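Local coordinates for protein putative transcriptional regulator (PDB 3QI7) that is of unknown function but has a periplasmic binding protein-like fold, and so probably binds a small ligand, perhaps a sugar, at residues A[339-342]-A[348-351]. Residues are numbered along the deposited sequence; the frame is centred on the assembly and turned at random. Where two conformers were deposited one is given.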
# COMPACT_ATOMS: atom_id res chain seq x y z
N ALA A 339 -7.87 11.13 -12.27
CA ALA A 339 -7.78 12.59 -12.31
C ALA A 339 -7.69 13.17 -10.89
O ALA A 339 -6.91 14.09 -10.64
CB ALA A 339 -8.98 13.20 -13.10
N PHE A 340 -8.50 12.63 -9.96
CA PHE A 340 -8.50 13.07 -8.56
C PHE A 340 -7.14 12.80 -7.92
O PHE A 340 -6.63 13.66 -7.18
CB PHE A 340 -9.61 12.37 -7.79
CG PHE A 340 -9.93 12.96 -6.43
CD1 PHE A 340 -10.56 14.18 -6.32
CD2 PHE A 340 -9.59 12.28 -5.26
CE1 PHE A 340 -10.86 14.73 -5.06
CE2 PHE A 340 -9.88 12.83 -3.98
CZ PHE A 340 -10.53 14.03 -3.90
N THR A 341 -6.51 11.68 -8.27
CA THR A 341 -5.15 11.39 -7.79
C THR A 341 -4.14 12.41 -8.33
O THR A 341 -3.28 12.86 -7.60
CB THR A 341 -4.76 9.94 -8.12
OG1 THR A 341 -5.66 9.06 -7.45
CG2 THR A 341 -3.31 9.61 -7.71
N GLU A 342 -4.23 12.78 -9.60
CA GLU A 342 -3.37 13.86 -10.13
C GLU A 342 -3.61 15.16 -9.37
O GLU A 342 -2.65 15.82 -8.92
CB GLU A 342 -3.62 14.09 -11.61
CG GLU A 342 -3.26 12.94 -12.51
CD GLU A 342 -1.80 12.84 -12.83
OE1 GLU A 342 -0.99 13.70 -12.35
OE2 GLU A 342 -1.47 11.88 -13.58
N GLY A 348 0.76 9.85 -11.19
CA GLY A 348 -0.04 9.02 -12.09
C GLY A 348 -0.39 7.72 -11.41
O GLY A 348 0.29 7.24 -10.46
N SER A 349 -1.46 7.11 -11.89
CA SER A 349 -2.00 5.91 -11.31
C SER A 349 -2.87 5.20 -12.34
O SER A 349 -3.25 5.78 -13.33
CB SER A 349 -2.88 6.29 -10.09
OG SER A 349 -4.02 7.07 -10.46
N GLU A 350 -3.20 3.95 -12.07
CA GLU A 350 -4.21 3.25 -12.87
C GLU A 350 -5.13 2.48 -11.95
O GLU A 350 -4.68 1.69 -11.11
CB GLU A 350 -3.57 2.31 -13.91
CG GLU A 350 -4.58 1.65 -14.90
CD GLU A 350 -3.92 0.55 -15.77
OE1 GLU A 350 -2.70 0.65 -16.02
OE2 GLU A 350 -4.60 -0.40 -16.19
N PHE A 351 -6.44 2.72 -12.12
CA PHE A 351 -7.49 2.11 -11.31
C PHE A 351 -8.30 1.13 -12.16
O PHE A 351 -8.64 1.42 -13.31
CB PHE A 351 -8.45 3.18 -10.75
CG PHE A 351 -7.89 3.99 -9.60
CD1 PHE A 351 -6.97 5.03 -9.84
CD2 PHE A 351 -8.30 3.77 -8.31
CE1 PHE A 351 -6.46 5.78 -8.79
CE2 PHE A 351 -7.78 4.53 -7.25
CZ PHE A 351 -6.87 5.53 -7.50
O HOH W 1 -3.19 9.13 -14.19
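Thr-341, on helix 334-345, meets both Ser-349 and Phe-351 of the strand that follows the helix. With OG1 beside the backbone N (chi1 -62°) and CG2 anti to that N, the two branches find different partners. OG1 lies at the ring edge of Phe-351, near its plane and 3.6 Å from CE1, while its hydrogen bond is made back along the helix to the carbonyl of Leu-337. Threonine suits this buried place because its hydroxyl is satisfied by its own helix and its methyl packs. That methyl, CG2, sits 3.8 Å from OG of Ser-349, a side chain small enough to fit between helix and strand. The Phe-351 side chain is buried and also touches Leu-313 of helix 306-324, Leu-337 and Val-364, which suits an aromatic residue between helices and sheet. At the solvent side Glu-342 bends at chi2 (-81°), bringing OE2 into van der Waals contact with CA of Gly-348, at 3.5 Å; no direct hydrogen bond joins the two segments. The strand pairs antiparallel with strand 361-370, so the contact is the return from helix 334-345 to the mixed sheet on which that helix packs, in an alpha/beta lobe of periplasmic binding protein-like type.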